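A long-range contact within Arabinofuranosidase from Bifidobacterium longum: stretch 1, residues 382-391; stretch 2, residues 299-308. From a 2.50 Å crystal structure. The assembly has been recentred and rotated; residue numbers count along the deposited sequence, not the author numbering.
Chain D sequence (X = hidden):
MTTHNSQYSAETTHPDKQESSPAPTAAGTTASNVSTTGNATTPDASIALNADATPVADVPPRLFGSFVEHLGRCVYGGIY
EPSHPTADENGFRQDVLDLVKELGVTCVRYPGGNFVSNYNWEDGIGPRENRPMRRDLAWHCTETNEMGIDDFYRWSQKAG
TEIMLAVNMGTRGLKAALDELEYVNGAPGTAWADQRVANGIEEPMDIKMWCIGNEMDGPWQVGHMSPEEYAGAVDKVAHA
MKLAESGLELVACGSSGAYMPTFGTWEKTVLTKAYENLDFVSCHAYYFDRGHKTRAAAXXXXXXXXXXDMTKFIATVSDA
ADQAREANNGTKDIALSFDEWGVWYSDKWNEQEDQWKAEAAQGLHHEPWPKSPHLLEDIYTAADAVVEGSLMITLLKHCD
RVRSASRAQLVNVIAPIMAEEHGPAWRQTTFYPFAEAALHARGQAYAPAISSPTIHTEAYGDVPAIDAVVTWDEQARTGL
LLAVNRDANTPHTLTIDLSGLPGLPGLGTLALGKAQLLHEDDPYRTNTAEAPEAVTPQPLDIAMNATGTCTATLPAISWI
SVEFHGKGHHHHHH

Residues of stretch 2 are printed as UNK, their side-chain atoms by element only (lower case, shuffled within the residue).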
ATOM      1  N   ALA D 382     -37.301 -14.851 -24.516  1.00 37.36           N
ATOM      2  CA  ALA D 382     -37.243 -16.299 -24.711  1.00 37.29           C
ATOM      3  C   ALA D 382     -35.869 -16.750 -25.196  1.00 37.26           C
ATOM      4  O   ALA D 382     -35.407 -17.833 -24.840  1.00 37.35           O
ATOM      5  CB  ALA D 382     -38.322 -16.743 -25.686  1.00 37.31           C
ATOM      6  N   ALA D 383     -35.221 -15.908 -26.001  1.00 37.25           N
ATOM      7  CA  ALA D 383     -33.887 -16.194 -26.526  1.00 37.10           C
ATOM      8  C   ALA D 383     -32.812 -16.120 -25.443  1.00 36.99           C
ATOM      9  O   ALA D 383     -31.905 -16.952 -25.412  1.00 37.00           O
ATOM     10  CB  ALA D 383     -33.556 -15.254 -27.675  1.00 37.10           C
ATOM     11  N   ASP D 384     -32.925 -15.127 -24.558  1.00 36.86           N
ATOM     12  CA  ASP D 384     -31.984 -14.950 -23.447  1.00 36.72           C
ATOM     13  C   ASP D 384     -31.926 -16.190 -22.554  1.00 36.43           C
ATOM     14  O   ASP D 384     -30.854 -16.581 -22.089  1.00 36.26           O
ATOM     15  CB  ASP D 384     -32.353 -13.719 -22.611  1.00 36.85           C
ATOM     16  CG  ASP D 384     -32.184 -12.411 -23.374  1.00 37.38           C
ATOM     17  OD1 ASP D 384     -31.318 -12.337 -24.272  1.00 38.21           O
ATOM     18  OD2 ASP D 384     -32.919 -11.446 -23.069  1.00 37.91           O
ATOM     19  N   ALA D 385     -33.088 -16.803 -22.335  1.00 36.20           N
ATOM     20  CA  ALA D 385     -33.200 -18.018 -21.534  1.00 35.91           C
ATOM     21  C   ALA D 385     -32.532 -19.216 -22.203  1.00 35.71           C
ATOM     22  O   ALA D 385     -31.871 -20.011 -21.532  1.00 35.76           O
ATOM     23  CB  ALA D 385     -34.654 -18.320 -21.242  1.00 35.95           C
ATOM     24  N   VAL D 386     -32.699 -19.336 -23.520  1.00 35.37           N
ATOM     25  CA  VAL D 386     -32.123 -20.451 -24.281  1.00 35.15           C
ATOM     26  C   VAL D 386     -30.591 -20.387 -24.280  1.00 35.00           C
ATOM     27  O   VAL D 386     -29.918 -21.421 -24.234  1.00 35.01           O
ATOM     28  CB  VAL D 386     -32.688 -20.522 -25.737  1.00 35.20           C
ATOM     29  CG1 VAL D 386     -32.035 -21.648 -26.538  1.00 35.00           C
ATOM     30  CG2 VAL D 386     -34.200 -20.712 -25.717  1.00 35.04           C
ATOM     31  N   VAL D 387     -30.051 -19.170 -24.313  1.00 34.81           N
ATOM     32  CA  VAL D 387     -28.604 -18.959 -24.241  1.00 34.66           C
ATOM     33  C   VAL D 387     -28.051 -19.395 -22.880  1.00 34.53           C
ATOM     34  O   VAL D 387     -27.015 -20.057 -22.815  1.00 34.45           O
ATOM     35  CB  VAL D 387     -28.216 -17.485 -24.564  1.00 34.68           C
ATOM     36  CG1 VAL D 387     -26.715 -17.252 -24.382  1.00 34.51           C
ATOM     37  CG2 VAL D 387     -28.623 -17.135 -25.983  1.00 34.56           C
ATOM     38  N   GLU D 388     -28.754 -19.040 -21.805  1.00 34.42           N
ATOM     39  CA  GLU D 388     -28.354 -19.444 -20.452  1.00 34.40           C
ATOM     40  C   GLU D 388     -28.449 -20.955 -20.248  1.00 34.27           C
ATOM     41  O   GLU D 388     -27.614 -21.543 -19.557  1.00 34.33           O
ATOM     42  CB  GLU D 388     -29.159 -18.699 -19.385  1.00 34.36           C
ATOM     43  CG  GLU D 388     -28.691 -17.266 -19.165  1.00 34.72           C
ATOM     44  CD  GLU D 388     -29.249 -16.629 -17.901  1.00 35.76           C
ATOM     45  OE1 GLU D 388     -29.643 -17.363 -16.963  1.00 36.42           O
ATOM     46  OE2 GLU D 388     -29.288 -15.381 -17.843  1.00 35.85           O
ATOM     47  N   GLY D 389     -29.459 -21.573 -20.860  1.00 34.08           N
ATOM     48  CA  GLY D 389     -29.603 -23.027 -20.869  1.00 33.79           C
ATOM     49  C   GLY D 389     -28.401 -23.724 -21.482  1.00 33.74           C
ATOM     50  O   GLY D 389     -27.940 -24.745 -20.966  1.00 33.78           O
ATOM     51  N   SER D 390     -27.887 -23.163 -22.576  1.00 33.63           N
ATOM     52  CA  SER D 390     -26.710 -23.712 -23.255  1.00 33.53           C
ATOM     53  C   SER D 390     -25.416 -23.436 -22.493  1.00 33.42           C
ATOM     54  O   SER D 390     -24.481 -24.241 -22.548  1.00 33.48           O
ATOM     55  CB  SER D 390     -26.605 -23.194 -24.697  1.00 33.55           C
ATOM     56  OG  SER D 390     -26.207 -21.835 -24.738  1.00 33.50           O
ATOM     57  N   LEU D 391     -25.359 -22.305 -21.790  1.00 33.31           N
ATOM     58  CA  LEU D 391     -24.206 -21.982 -20.944  1.00 33.27           C
ATOM     59  C   LEU D 391     -24.080 -22.978 -19.794  1.00 33.28           C
ATOM     60  O   LEU D 391     -22.984 -23.458 -19.499  1.00 33.21           O
ATOM     61  CB  LEU D 391     -24.286 -20.549 -20.406  1.00 33.20           C
ATOM     62  CG  LEU D 391     -24.164 -19.367 -21.374  1.00 32.99           C
ATOM     63  CD1 LEU D 391     -24.405 -18.062 -20.635  1.00 32.80           C
ATOM     64  CD2 LEU D 391     -22.819 -19.335 -22.084  1.00 32.58           C
ATOM     65  N   UNK D 299     -26.575 -10.692 -35.358  1.00 48.55           N
ATOM     66  CA  UNK D 299     -26.177 -10.521 -33.963  1.00 48.40           C
ATOM     67  C   UNK D 299     -26.878 -11.533 -33.057  1.00 48.27           C
ATOM     68  O   UNK D 299     -26.290 -12.017 -32.085  1.00 48.31           O
ATOM     69  c   UNK D 299     -26.476  -9.095 -33.496  1.00 48.41           C
ATOM     70  o   UNK D 299     -27.867  -8.830 -33.542  1.00 48.51           O
ATOM     71  N   UNK D 300     -28.133 -11.837 -33.387  1.00 48.05           N
ATOM     72  CA  UNK D 300     -28.922 -12.853 -32.689  1.00 47.80           C
ATOM     73  C   UNK D 300     -28.274 -14.235 -32.793  1.00 47.69           C
ATOM     74  O   UNK D 300     -28.138 -14.933 -31.787  1.00 47.74           O
ATOM     75  c   UNK D 300     -32.343 -12.811 -30.572  1.00 47.09           C
ATOM     76  s   UNK D 300     -31.401 -14.269 -31.017  1.00 47.35           S
ATOM     77  c   UNK D 300     -30.358 -12.874 -33.234  1.00 47.85           C
ATOM     78  c   UNK D 300     -31.220 -14.065 -32.801  1.00 47.58           C
ATOM     79  N   UNK D 301     -27.867 -14.611 -34.004  1.00 47.47           N
ATOM     80  CA  UNK D 301     -27.223 -15.906 -34.251  1.00 47.34           C
ATOM     81  C   UNK D 301     -25.864 -16.031 -33.554  1.00 47.10           C
ATOM     82  O   UNK D 301     -25.496 -17.115 -33.100  1.00 47.09           O
ATOM     83  c   UNK D 301     -26.731 -17.620 -36.122  1.00 47.71           C
ATOM     84  c   UNK D 301     -27.853 -18.607 -35.833  1.00 48.28           C
ATOM     85  n   UNK D 301     -27.757 -19.295 -34.700  1.00 48.43           N
ATOM     86  o   UNK D 301     -28.785 -18.759 -36.623  1.00 48.39           O
ATOM     87  c   UNK D 301     -27.089 -16.174 -35.758  1.00 47.39           C
ATOM     88  N   UNK D 302     -25.126 -14.923 -33.477  1.00 46.84           N
ATOM     89  CA  UNK D 302     -23.878 -14.873 -32.712  1.00 46.60           C
ATOM     90  C   UNK D 302     -24.153 -15.094 -31.223  1.00 46.16           C
ATOM     91  O   UNK D 302     -23.408 -15.799 -30.537  1.00 46.16           O
ATOM     92  o   UNK D 302     -22.964 -14.140 -35.211  1.00 48.04           O
ATOM     93  o   UNK D 302     -22.078 -12.233 -34.573  1.00 47.90           O
ATOM     94  c   UNK D 302     -23.172 -13.523 -32.901  1.00 46.79           C
ATOM     95  c   UNK D 302     -22.706 -13.289 -34.331  1.00 47.41           C
ATOM     96  N   UNK D 303     -25.235 -14.482 -30.745  1.00 45.57           N
ATOM     97  CA  UNK D 303     -25.627 -14.528 -29.343  1.00 45.02           C
ATOM     98  C   UNK D 303     -26.090 -15.919 -28.897  1.00 44.73           C
ATOM     99  O   UNK D 303     -25.805 -16.341 -27.776  1.00 44.64           O
ATOM    100  c   UNK D 303     -27.296 -13.535 -27.696  1.00 44.71           C
ATOM    101  c   UNK D 303     -26.488 -13.447 -26.565  1.00 44.46           C
ATOM    102  c   UNK D 303     -28.413 -13.629 -25.142  1.00 44.43           C
ATOM    103  c   UNK D 303     -26.703 -13.472 -29.073  1.00 44.90           C
ATOM    104  c   UNK D 303     -28.669 -13.662 -27.530  1.00 44.42           C
ATOM    105  c   UNK D 303     -27.039 -13.503 -25.294  1.00 44.27           C
ATOM    106  c   UNK D 303     -29.230 -13.711 -26.263  1.00 44.43           C
ATOM    107  N   UNK D 304     -26.789 -16.630 -29.779  1.00 44.32           N
ATOM    108  CA  UNK D 304     -27.270 -17.976 -29.468  1.00 43.94           C
ATOM    109  C   UNK D 304     -26.129 -18.990 -29.357  1.00 43.75           C
ATOM    110  O   UNK D 304     -26.274 -20.026 -28.703  1.00 43.69           O
ATOM    111  c   UNK D 304     -29.665 -17.707 -30.473  1.00 43.76           C
ATOM    112  c   UNK D 304     -30.369 -17.848 -31.816  1.00 43.76           C
ATOM    113  c   UNK D 304     -30.558 -18.192 -29.338  1.00 43.26           C
ATOM    114  c   UNK D 304     -28.314 -18.435 -30.490  1.00 43.94           C
ATOM    115  N   UNK D 305     -24.994 -18.676 -29.979  1.00 43.45           N
ATOM    116  CA  UNK D 305     -23.807 -19.524 -29.909  1.00 43.18           C
ATOM    117  C   UNK D 305     -22.761 -18.985 -28.926  1.00 43.03           C
ATOM    118  O   UNK D 305     -21.557 -19.198 -29.109  1.00 43.04           O
ATOM    119  c   UNK D 305     -23.203 -19.700 -31.301  1.00 43.24           C
ATOM    120  N   UNK D 306     -23.228 -18.303 -27.878  1.00 42.81           N
ATOM    121  CA  UNK D 306     -22.345 -17.688 -26.879  1.00 42.60           C
ATOM    122  C   UNK D 306     -21.580 -18.698 -26.030  1.00 42.47           C
ATOM    123  O   UNK D 306     -20.554 -18.361 -25.434  1.00 42.58           O
ATOM    124  c   UNK D 306     -23.126 -16.734 -25.973  1.00 42.62           C
ATOM    125  o   UNK D 306     -23.454 -15.542 -26.664  1.00 42.70           O
ATOM    126  N   UNK D 307     -22.084 -19.929 -25.981  1.00 42.29           N
ATOM    127  CA  UNK D 307     -21.422 -21.026 -25.269  1.00 42.13           C
ATOM    128  C   UNK D 307     -20.023 -21.322 -25.815  1.00 42.02           C
ATOM    129  O   UNK D 307     -19.149 -21.785 -25.078  1.00 42.16           O
ATOM    130  o   UNK D 307     -22.885 -22.471 -26.574  1.00 42.10           O
ATOM    131  c   UNK D 307     -22.288 -22.288 -25.303  1.00 42.07           C
ATOM    132  N   UNK D 308     -19.824 -21.040 -27.102  1.00 41.74           N
ATOM    133  CA  UNK D 308     -18.536 -21.235 -27.775  1.00 41.53           C
ATOM    134  C   UNK D 308     -17.439 -20.331 -27.212  1.00 41.22           C
ATOM    135  O   UNK D 308     -16.272 -20.722 -27.156  1.00 41.22           O
ATOM    136  c   UNK D 308     -18.680 -21.006 -29.282  1.00 41.63           C
ATOM    137  c   UNK D 308     -19.660 -21.952 -29.972  1.00 42.01           C
ATOM    138  o   UNK D 308     -18.041 -23.657 -30.397  1.00 42.69           O
ATOM    139  o   UNK D 308     -19.975 -24.274 -29.552  1.00 42.86           O
ATOM    140  c   UNK D 308     -19.190 -23.397 -29.973  1.00 42.61           C
TER

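At position 299 the side chain is one carbon followed by one oxygen, out of reach of stretch 1. A carbon carrying a single oxygen, with no second branch, is Ser299, whose hydroxyl is hydrogen-bonded elsewhere in the structure.

Position 300 has an unbranched chain of two carbons, a sulfur and a terminal carbon. The CA-to-CB bond points sideways, but the end of the chain bends nearer, and the terminal carbon lies 4.0 Å from CB of Ala383. A thioether in this order can only be methionine, Met300, and the contact is between its CE and the Ala383 methyl.

Position 301 carries three carbons, the third bearing one oxygen and one nitrogen, and it does not reach stretch 1. The terminal amide after two methylenes identifies Gln301. At position 302 two carbons end in two oxygens, again out of reach of the partner helix; this short carboxylate is Asp302.

Position 303 shows one carbon and then a ring of six carbons with no further atom attached. The ring lies with one face under CG2 of Val387, and one ring carbon is 3.2 Å from OD1 of Asp384. This is Phe303. CG2 of Val387 lies 3.7 Å from the centroid of the Phe303 ring and 19° off the ring normal, a CH-pi contact over that face, and approaches CE2 of Phe303 to 3.5 Å. OD1 of Asp384 approaches the same CE2 obliquely; that carboxylate oxygen is hydrogen-bonded elsewhere in the structure.

Position 304 has four carbons, forked at the second, with one fork atom 4.0 Å from CG2 of Val387. The fork beyond a methylene defines Leu304, and the atom concerned is CD2. The backbones are also close here, CA of Leu304 and CA of Val387 being 5.5 Å apart.

Position 305 has a single side-chain carbon that points away from stretch 1: Ala305. Position 306 has one carbon and one oxygen, its CB 4.0 Å from CG1 of Val387; it is Ser306, whose OG donates a hydrogen bond of 2.7 Å to O of Phe303, satisfying the hydroxyl within its own stretch. Position 307 repeats the carbon and oxygen pattern; its oxygen is 3.8 Å from OG of Ser390, too far for a hydrogen bond, and its CA packs 3.9 Å from CD2 of Leu391. It is Ser307.

Position 308 has three carbons, the third with two oxygens, and points away from stretch 1; this is Glu308.

The contact buries 443 Å² without any hydrogen bond between the stretches. Val387 is central: CG2 meets Phe303 and Leu304, and CG1 reaches Ser306. Ala383 and Met300 extend the packing at one end, Leu391 and Ser307 at the other. Because Ser390 OG donates to O of Val387 at 2.7 Å, its hydroxyl, like that of Ser306, has a partner in its own stretch. The helices 382-391 and 299-304 run in broadly the same direction, at 32°, and are held by close apolar packing.

Stretch 2 (299-308) SMQDFLASSE
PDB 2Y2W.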